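Local coordinates for putative mannose-1-phosphate guanylyl transferase (Thermus thermophilus, PDB 2CU2), which probably catalyses guanylyl transfer from GTP to mannose 1-phosphate, making GDP-mannose, through a nucleotidyltransferase domain of the GT-A type, at residues A85-L96 against L205-L216; M1-A9 against V49-V58. All coordinates share one frame; numbering follows the deposited sequence.

Contact 1: residues A85-L96 against L205-L216; sequences AGAVLLGVAEAL and LPSHHEALERLL
The L89 side chain lies as a knob in the hole formed by H208, A211, L212 and L215 on helix 206-216. Its CG stands anti to the backbone N (chi1 162°), and the fork then divides the work: CD1 presses against L212 CB at 3.5 Å, a tight carbon contact, while CD2 meets A211 CB at 3.9 Å and the CD1 methyl of L215. L212 returns the knob, sliding past L89 in the opposite sense to settle among L89, V92, A93 and L96. Its CD1 reaches A93 CA at 3.9 Å, an approach that the small alanine permits where the backbones come nearest, and its CD2 meets V92 CG1. Near the C-terminal ends, L96 CD1 touches L216 CD1 at 3.9 Å. At the other end the H208 ring turns its edge to the helix, CD2 lying 3.3 Å from A85 O, while L205 CD2 sits over one face, toward the rim. ND1 is hydrogen-bonded to S207 OG at 2.9 Å, which helps to fix the rotation of the imidazole. With L89 cut back to an alanine, the hole between H208 and L215 is likely to be left partly unfilled and L212 CB to lose its close methyl partner. The two segments cross at -39°, their axes 10.0 Å apart at closest, and their union rests largely on apolar fit, leucines filling the holes and alanines letting the backbones close in.

Contact 2: residues M1-A9 against V49-V58; sequences MKTYALVMA and VPPERTLLAV
Strands 3-8 and 54-58 are parallel neighbours in the central sheet of the nucleotidyltransferase domain, a Rossmann-like GT-A fold. Their register pairs A5 with T54, L6 with L55, V7 with L56 and M8 with A57. The backbone ladder climbs in alternate steps: A5 N gives to R53 O at 2.9 Å, L55 N to A5 O, V7 N to L55 O at 2.7 Å, A57 N to V7 O, and A9 N to A57 O at 2.8 Å. On the face carrying L6 and L55, the branched end of L6 reaches across the strands, its CD1 touching both L55 CB and the small A57 CB.

At the start of the ladder the R53 side chain crosses Y4. Its CB sits over the ring face, 4.1 Å from the centroid and 8° off the normal, a CH-pi contact suited to a flat aromatic beside an aliphatic stem. Extended from CG to NE, the arginine brings its guanidinium to K2, whose CG (anti to the backbone N, chi1 -174°) lies 3.7 Å above the plane, over its centre. The lysine methylenes thus stack on the flat group, while NZ, 4.6 Å from R53 NH2, is hydrogen-bonded to E98 O, which probably eases the nearness of like charges. A water at the guanidinium edge accepts from R53 NH1 and donates to T3 O, linking the segments. On the face carrying A5 and V7, V49 CG1 packs on A5 CB at 3.7 Å, and V7 CG2 meets T54 CG2; T54 OG1 also donates to P50 O, tying the turn to the strand start.

Strand 102-107 flanks strand 3-8, and strand 74-78 flanks strand 54-59; helix 83-98 packs over the face bearing Y4, L6, M8 and L55.

Both segments of contact 2 precede those of contact 1 in the sequence, and the centres of the two contacts are about 16 Å apart. Helix 83-98 joins them: it packs on the central sheet through A87, V88 and E94, while helix 206-216 lies against it in contact 1. At the sheet side, L6 CD2 lies 3.5 Å from A87 O, and E94 CB is 3.7 Å from L55 CD1. The result is a layered arrangement, sheet, helix and outer helix, in which residues far apart in sequence meet within the nucleotidyltransferase domain. Contact 2 thus belongs to the sheet core and contact 1 to the helical layer built upon it.

Contact 1: residues A85-L96 against L205-L216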
loop_
_atom_site.group_PDB
_atom_site.type_symbol
_atom_site.label_atom_id
_atom_site.label_comp_id
_atom_site.label_asym_id
_atom_site.label_seq_id
_atom_site.Cartn_x
_atom_site.Cartn_y
_atom_site.Cartn_z
ATOM N N ALA A 85 11.031 35.290 -5.300
ATOM C CA ALA A 85 11.604 36.604 -5.531
ATOM C C ALA A 85 12.879 36.513 -6.371
ATOM O O ALA A 85 13.174 37.381 -7.183
ATOM C CB ALA A 85 11.908 37.235 -4.178
ATOM N N GLY A 86 13.624 35.430 -6.088
ATOM C CA GLY A 86 14.828 35.167 -6.865
ATOM C C GLY A 86 14.482 34.760 -8.300
ATOM O O GLY A 86 15.061 35.240 -9.264
ATOM N N ALA A 87 13.499 33.881 -8.469
ATOM C CA ALA A 87 13.081 33.485 -9.808
ATOM C C ALA A 87 12.538 34.699 -10.569
ATOM O O ALA A 87 12.821 34.878 -11.749
ATOM C CB ALA A 87 12.019 32.391 -9.727
ATOM N N VAL A 88 11.763 35.540 -9.892
ATOM C CA VAL A 88 11.203 36.725 -10.536
ATOM C C VAL A 88 12.328 37.670 -10.980
ATOM O O VAL A 88 12.251 38.285 -12.044
ATOM C CB VAL A 88 10.230 37.461 -9.590
ATOM C CG1 VAL A 88 9.858 38.815 -10.169
ATOM C CG2 VAL A 88 8.962 36.618 -9.392
ATOM N N LEU A 89 13.370 37.775 -10.162
ATOM C CA LEU A 89 14.518 38.615 -10.493
ATOM C C LEU A 89 15.082 38.192 -11.849
ATOM O O LEU A 89 15.301 39.022 -12.725
ATOM C CB LEU A 89 15.604 38.474 -9.423
ATOM C CG LEU A 89 17.014 38.928 -9.822
ATOM C CD1 LEU A 89 17.025 40.429 -10.055
ATOM C CD2 LEU A 89 18.005 38.543 -8.725
ATOM N N LEU A 90 15.308 36.895 -12.015
ATOM C CA LEU A 90 15.863 36.373 -13.257
ATOM C C LEU A 90 14.925 36.630 -14.439
ATOM O O LEU A 90 15.337 36.944 -15.546
ATOM C CB LEU A 90 16.078 34.869 -13.087
ATOM C CG LEU A 90 17.006 34.536 -11.917
ATOM C CD1 LEU A 90 17.418 33.061 -11.902
ATOM C CD2 LEU A 90 18.303 35.341 -11.950
ATOM N N GLY A 91 13.617 36.440 -14.178
ATOM C CA GLY A 91 12.638 36.652 -15.235
ATOM C C GLY A 91 12.645 38.100 -15.724
ATOM O O GLY A 91 12.508 38.391 -16.904
ATOM N N VAL A 92 12.772 39.027 -14.757
ATOM C CA VAL A 92 12.777 40.441 -15.113
ATOM C C VAL A 92 14.014 40.804 -15.936
ATOM O O VAL A 92 13.965 41.572 -16.887
ATOM C CB VAL A 92 12.745 41.261 -13.822
ATOM C CG1 VAL A 92 12.937 42.742 -14.139
ATOM C CG2 VAL A 92 11.412 41.071 -13.121
ATOM N N ALA A 93 15.162 40.248 -15.507
ATOM C CA ALA A 93 16.400 40.506 -16.233
ATOM C C ALA A 93 16.257 40.160 -17.715
ATOM O O ALA A 93 16.686 40.886 -18.602
ATOM C CB ALA A 93 17.509 39.659 -15.608
ATOM N N GLU A 94 15.661 38.982 -17.967
ATOM C CA GLU A 94 15.500 38.542 -19.347
ATOM C C GLU A 94 14.507 39.421 -20.110
ATOM O O GLU A 94 14.741 39.846 -21.234
ATOM C CB GLU A 94 15.015 37.092 -19.330
ATOM C CG GLU A 94 16.123 36.112 -18.949
ATOM C CD GLU A 94 17.229 36.196 -19.973
ATOM O OE1 GLU A 94 16.952 36.039 -21.152
ATOM O OE2 GLU A 94 18.373 36.422 -19.578
ATOM N N ALA A 95 13.345 39.658 -19.471
ATOM C CA ALA A 95 12.323 40.482 -20.111
ATOM C C ALA A 95 12.878 41.843 -20.535
ATOM O O ALA A 95 12.605 42.357 -21.614
ATOM C CB ALA A 95 11.179 40.678 -19.114
ATOM N N LEU A 96 13.657 42.449 -19.621
ATOM C CA LEU A 96 14.191 43.777 -19.892
ATOM C C LEU A 96 15.030 43.814 -21.171
ATOM O O LEU A 96 14.783 44.585 -22.090
ATOM C CB LEU A 96 15.041 44.205 -18.695
ATOM C CG LEU A 96 14.191 44.748 -17.543
ATOM C CD1 LEU A 96 15.022 45.041 -16.292
ATOM C CD2 LEU A 96 13.473 46.051 -17.897
ATOM N N LEU A 205 12.927 46.152 -1.966
ATOM C CA LEU A 205 13.813 44.976 -1.958
ATOM C C LEU A 205 15.196 45.274 -2.567
ATOM O O LEU A 205 15.575 44.786 -3.630
ATOM C CB LEU A 205 13.116 43.865 -2.746
ATOM C CG LEU A 205 13.588 42.449 -2.388
ATOM C CD1 LEU A 205 13.507 42.116 -0.900
ATOM C CD2 LEU A 205 12.758 41.375 -3.083
ATOM N N PRO A 206 15.920 46.162 -1.852
ATOM C CA PRO A 206 17.232 46.658 -2.289
ATOM C C PRO A 206 18.192 45.576 -2.786
ATOM O O PRO A 206 18.937 45.757 -3.746
ATOM C CB PRO A 206 17.805 47.408 -1.095
ATOM C CG PRO A 206 16.613 47.967 -0.336
ATOM C CD PRO A 206 15.554 46.807 -0.601
ATOM N N SER A 207 18.218 44.444 -2.059
ATOM C CA SER A 207 19.104 43.354 -2.453
ATOM C C SER A 207 18.857 42.909 -3.903
ATOM O O SER A 207 19.766 42.584 -4.655
ATOM C CB SER A 207 18.873 42.174 -1.508
ATOM O OG SER A 207 17.508 41.760 -1.587
ATOM N N HIS A 208 17.560 42.858 -4.270
ATOM C CA HIS A 208 17.208 42.387 -5.610
ATOM C C HIS A 208 17.377 43.482 -6.671
ATOM O O HIS A 208 17.663 43.223 -7.834
ATOM C CB HIS A 208 15.756 41.885 -5.588
ATOM C CG HIS A 208 15.669 40.546 -4.894
ATOM N ND1 HIS A 208 16.102 40.326 -3.626
ATOM C CD2 HIS A 208 15.200 39.335 -5.412
ATOM C CE1 HIS A 208 15.880 39.016 -3.384
ATOM N NE2 HIS A 208 15.342 38.398 -4.437
ATOM N N HIS A 209 17.134 44.744 -6.259
ATOM C CA HIS A 209 17.341 45.841 -7.210
ATOM C C HIS A 209 18.817 45.932 -7.611
ATOM O O HIS A 209 19.182 46.085 -8.773
ATOM C CB HIS A 209 16.867 47.160 -6.574
ATOM C CG HIS A 209 17.450 48.347 -7.307
ATOM N ND1 HIS A 209 18.615 48.941 -6.956
ATOM C CD2 HIS A 209 16.904 49.062 -8.384
ATOM C CE1 HIS A 209 18.779 49.972 -7.807
ATOM N NE2 HIS A 209 17.769 50.069 -8.674
ATOM N N GLU A 210 19.684 45.843 -6.577
ATOM C CA GLU A 210 21.124 45.862 -6.835
ATOM C C GLU A 210 21.554 44.645 -7.656
ATOM O O GLU A 210 22.360 44.722 -8.573
ATOM C CB GLU A 210 21.860 45.879 -5.487
ATOM C CG GLU A 210 23.292 46.417 -5.605
ATOM C CD GLU A 210 23.925 46.492 -4.228
ATOM O OE1 GLU A 210 24.438 45.490 -3.763
ATOM O OE2 GLU A 210 23.937 47.575 -3.647
ATOM N N ALA A 211 21.006 43.478 -7.265
ATOM C CA ALA A 211 21.326 42.266 -8.006
ATOM C C ALA A 211 20.918 42.387 -9.476
ATOM O O ALA A 211 21.631 41.993 -10.388
ATOM C CB ALA A 211 20.596 41.091 -7.348
ATOM N N LEU A 212 19.702 42.927 -9.680
ATOM C CA LEU A 212 19.198 43.098 -11.040
ATOM C C LEU A 212 20.112 43.996 -11.884
ATOM O O LEU A 212 20.388 43.734 -13.049
ATOM C CB LEU A 212 17.799 43.712 -10.947
ATOM C CG LEU A 212 17.234 44.122 -12.315
ATOM C CD1 LEU A 212 17.205 42.979 -13.329
ATOM C CD2 LEU A 212 15.800 44.634 -12.243
ATOM N N GLU A 213 20.554 45.118 -11.267
ATOM C CA GLU A 213 21.446 46.025 -11.992
ATOM C C GLU A 213 22.746 45.320 -12.402
ATOM O O GLU A 213 23.247 45.461 -13.509
ATOM C CB GLU A 213 21.777 47.248 -11.119
ATOM C CG GLU A 213 20.637 48.267 -11.002
ATOM C CD GLU A 213 20.476 49.046 -12.294
ATOM O OE1 GLU A 213 21.454 49.559 -12.809
ATOM O OE2 GLU A 213 19.337 49.197 -12.733
ATOM N N ARG A 214 23.318 44.563 -11.442
ATOM C CA ARG A 214 24.604 43.934 -11.713
ATOM C C ARG A 214 24.486 42.819 -12.757
ATOM O O ARG A 214 25.389 42.568 -13.545
ATOM C CB ARG A 214 25.143 43.370 -10.398
ATOM C CG ARG A 214 25.545 44.475 -9.420
ATOM C CD ARG A 214 26.576 43.988 -8.396
ATOM N NE ARG A 214 25.944 43.107 -7.413
ATOM C CZ ARG A 214 26.375 41.831 -7.360
ATOM N NH1 ARG A 214 27.335 41.423 -8.171
ATOM N NH2 ARG A 214 25.822 40.982 -6.490
ATOM N N LEU A 215 23.344 42.110 -12.719
ATOM C CA LEU A 215 23.143 41.037 -13.688
ATOM C C LEU A 215 23.140 41.574 -15.120
ATOM O O LEU A 215 23.788 41.056 -16.020
ATOM C CB LEU A 215 21.811 40.353 -13.378
ATOM C CG LEU A 215 21.931 39.333 -12.245
ATOM C CD1 LEU A 215 20.582 38.724 -11.858
ATOM C CD2 LEU A 215 22.846 38.161 -12.603
ATOM N N LEU A 216 22.348 42.641 -15.322
ATOM C CA LEU A 216 22.301 43.271 -16.634
ATOM C C LEU A 216 23.674 43.822 -17.036
ATOM O O LEU A 216 23.997 43.992 -18.207
ATOM C CB LEU A 216 21.287 44.417 -16.567
ATOM C CG LEU A 216 19.843 43.927 -16.446
ATOM C CD1 LEU A 216 18.877 45.051 -16.061
ATOM C CD2 LEU A 216 19.311 43.333 -17.749
#

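Contact 2: residues M1-A9 against V49-V58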
loop_
_atom_site.group_PDB
_atom_site.type_symbol
_atom_site.label_atom_id
_atom_site.label_comp_id
_atom_site.label_asym_id
_atom_site.label_seq_id
_atom_site.Cartn_x
_atom_site.Cartn_y
_atom_site.Cartn_z
ATOM N N MET A 1 0.621 43.018 -26.901
ATOM C CA MET A 1 1.995 43.503 -26.991
ATOM C C MET A 1 3.005 42.364 -26.849
ATOM O O MET A 1 2.667 41.191 -26.780
ATOM C CB MET A 1 2.218 44.530 -25.879
ATOM C CG MET A 1 0.983 44.725 -24.998
ATOM S SD MET A 1 1.334 45.769 -23.580
ATOM C CE MET A 1 1.383 47.358 -24.426
ATOM N N LYS A 2 4.296 42.747 -26.847
ATOM C CA LYS A 2 5.328 41.758 -26.573
ATOM C C LYS A 2 5.344 41.390 -25.086
ATOM O O LYS A 2 5.819 42.136 -24.241
ATOM C CB LYS A 2 6.685 42.344 -26.975
ATOM C CG LYS A 2 7.815 41.317 -26.860
ATOM C CD LYS A 2 9.034 41.683 -27.708
ATOM C CE LYS A 2 9.860 40.454 -28.108
ATOM N NZ LYS A 2 11.210 40.866 -28.491
ATOM N N THR A 3 4.771 40.217 -24.843
ATOM C CA THR A 3 4.651 39.689 -23.497
ATOM C C THR A 3 5.485 38.429 -23.303
ATOM O O THR A 3 5.468 37.519 -24.133
ATOM C CB THR A 3 3.186 39.347 -23.159
ATOM O OG1 THR A 3 2.378 40.524 -23.274
ATOM C CG2 THR A 3 3.081 38.802 -21.735
ATOM N N TYR A 4 6.234 38.392 -22.211
ATOM C CA TYR A 4 7.029 37.222 -21.885
ATOM C C TYR A 4 6.341 36.555 -20.703
ATOM O O TYR A 4 5.606 37.201 -19.957
ATOM C CB TYR A 4 8.467 37.611 -21.519
ATOM C CG TYR A 4 9.434 37.487 -22.677
ATOM C CD1 TYR A 4 9.304 38.289 -23.815
ATOM C CD2 TYR A 4 10.453 36.536 -22.658
ATOM C CE1 TYR A 4 10.162 38.141 -24.904
ATOM C CE2 TYR A 4 11.314 36.380 -23.743
ATOM C CZ TYR A 4 11.162 37.184 -24.860
ATOM O OH TYR A 4 12.003 37.017 -25.933
ATOM N N ALA A 5 6.570 35.262 -20.539
ATOM C CA ALA A 5 5.964 34.530 -19.446
ATOM C C ALA A 5 7.037 33.787 -18.671
ATOM O O ALA A 5 7.880 33.111 -19.260
ATOM C CB ALA A 5 4.928 33.545 -19.987
ATOM N N LEU A 6 7.016 33.942 -17.351
ATOM C CA LEU A 6 7.961 33.249 -16.491
ATOM C C LEU A 6 7.186 32.145 -15.780
ATOM O O LEU A 6 6.256 32.420 -15.017
ATOM C CB LEU A 6 8.564 34.186 -15.440
ATOM C CG LEU A 6 9.422 33.442 -14.405
ATOM C CD1 LEU A 6 10.721 32.979 -15.066
ATOM C CD2 LEU A 6 9.727 34.333 -13.211
ATOM N N VAL A 7 7.567 30.902 -16.041
ATOM C CA VAL A 7 6.951 29.751 -15.394
ATOM C C VAL A 7 7.860 29.173 -14.311
ATOM O O VAL A 7 8.897 28.576 -14.573
ATOM C CB VAL A 7 6.672 28.695 -16.464
ATOM C CG1 VAL A 7 6.049 27.456 -15.823
ATOM C CG2 VAL A 7 5.720 29.252 -17.505
ATOM N N MET A 8 7.456 29.405 -13.051
ATOM C CA MET A 8 8.288 28.969 -11.939
ATOM C C MET A 8 8.019 27.513 -11.557
ATOM O O MET A 8 6.945 27.141 -11.105
ATOM C CB MET A 8 8.008 29.886 -10.748
ATOM C CG MET A 8 8.238 31.361 -11.085
ATOM S SD MET A 8 8.080 32.426 -9.645
ATOM C CE MET A 8 6.323 32.176 -9.347
ATOM N N ALA A 9 9.039 26.668 -11.801
ATOM C CA ALA A 9 8.933 25.271 -11.399
ATOM C C ALA A 9 9.772 24.998 -10.148
ATOM O O ALA A 9 10.982 25.182 -10.122
ATOM C CB ALA A 9 9.426 24.402 -12.558
ATOM N N VAL A 49 0.626 32.926 -24.559
ATOM C CA VAL A 49 2.016 33.349 -24.713
ATOM C C VAL A 49 2.783 32.228 -25.402
ATOM O O VAL A 49 2.863 31.114 -24.891
ATOM C CB VAL A 49 2.676 33.658 -23.343
ATOM C CG1 VAL A 49 4.096 34.185 -23.549
ATOM C CG2 VAL A 49 1.852 34.688 -22.590
ATOM N N PRO A 50 3.346 32.507 -26.588
ATOM C CA PRO A 50 4.094 31.473 -27.305
ATOM C C PRO A 50 5.296 30.927 -26.539
ATOM O O PRO A 50 5.844 31.583 -25.657
ATOM C CB PRO A 50 4.484 32.170 -28.610
ATOM C CG PRO A 50 4.578 33.615 -28.211
ATOM C CD PRO A 50 3.367 33.782 -27.327
ATOM N N PRO A 51 5.704 29.692 -26.860
ATOM C CA PRO A 51 6.829 29.035 -26.208
ATOM C C PRO A 51 8.121 29.850 -26.328
ATOM O O PRO A 51 8.919 29.937 -25.411
ATOM C CB PRO A 51 6.996 27.657 -26.841
ATOM C CG PRO A 51 5.640 27.277 -27.410
ATOM C CD PRO A 51 5.001 28.720 -27.684
ATOM N N GLU A 52 8.324 30.434 -27.523
ATOM C CA GLU A 52 9.520 31.245 -27.719
ATOM C C GLU A 52 9.675 32.337 -26.658
ATOM O O GLU A 52 10.778 32.701 -26.262
ATOM C CB GLU A 52 9.459 31.866 -29.109
ATOM C CG GLU A 52 8.914 30.890 -30.146
ATOM C CD GLU A 52 7.546 31.345 -30.594
ATOM O OE1 GLU A 52 7.306 32.545 -30.612
ATOM O OE2 GLU A 52 6.719 30.492 -30.908
ATOM N N ARG A 53 8.523 32.897 -26.226
ATOM C CA ARG A 53 8.564 33.986 -25.245
ATOM C C ARG A 53 8.287 33.495 -23.819
ATOM O O ARG A 53 7.876 34.244 -22.942
ATOM C CB ARG A 53 7.531 35.042 -25.651
ATOM C CG ARG A 53 7.892 35.711 -26.979
ATOM C CD ARG A 53 6.940 36.856 -27.354
ATOM N NE ARG A 53 7.509 37.618 -28.472
ATOM C CZ ARG A 53 6.746 38.562 -29.054
ATOM N NH1 ARG A 53 5.519 38.798 -28.616
ATOM N NH2 ARG A 53 7.234 39.264 -30.085
ATOM N N THR A 54 8.497 32.178 -23.609
ATOM C CA THR A 54 8.256 31.612 -22.288
ATOM C C THR A 54 9.558 31.183 -21.606
ATOM O O THR A 54 10.416 30.544 -22.201
ATOM C CB THR A 54 7.325 30.410 -22.438
ATOM O OG1 THR A 54 6.088 30.843 -23.008
ATOM C CG2 THR A 54 7.052 29.789 -21.066
ATOM N N LEU A 55 9.710 31.545 -20.337
ATOM C CA LEU A 55 10.904 31.195 -19.577
ATOM C C LEU A 55 10.535 30.208 -18.472
ATOM O O LEU A 55 9.651 30.471 -17.657
ATOM C CB LEU A 55 11.523 32.457 -18.966
ATOM C CG LEU A 55 11.690 33.646 -19.928
ATOM C CD1 LEU A 55 12.025 34.909 -19.143
ATOM C CD2 LEU A 55 12.776 33.340 -20.953
ATOM N N LEU A 56 11.212 29.069 -18.451
ATOM C CA LEU A 56 10.951 28.055 -17.447
ATOM C C LEU A 56 12.051 28.029 -16.397
ATOM O O LEU A 56 13.139 27.518 -16.647
ATOM C CB LEU A 56 10.835 26.683 -18.108
ATOM C CG LEU A 56 10.673 25.506 -17.143
ATOM C CD1 LEU A 56 9.367 25.643 -16.354
ATOM C CD2 LEU A 56 10.691 24.218 -17.938
ATOM N N ALA A 57 11.756 28.578 -15.222
ATOM C CA ALA A 57 12.715 28.620 -14.124
ATOM C C ALA A 57 12.672 27.351 -13.278
ATOM O O ALA A 57 11.613 26.971 -12.753
ATOM C CB ALA A 57 12.449 29.834 -13.246
ATOM N N VAL A 58 13.827 26.696 -13.163
ATOM C CA VAL A 58 14.026 25.504 -12.352
ATOM C C VAL A 58 15.430 25.473 -11.749
ATOM O O VAL A 58 16.342 26.167 -12.177
ATOM C CB VAL A 58 13.813 24.282 -13.248
ATOM C CG1 VAL A 58 12.441 24.358 -13.914
ATOM C CG2 VAL A 58 14.883 24.239 -14.322
HETATM O O HOH W 1 3.810 37.432 -26.449
#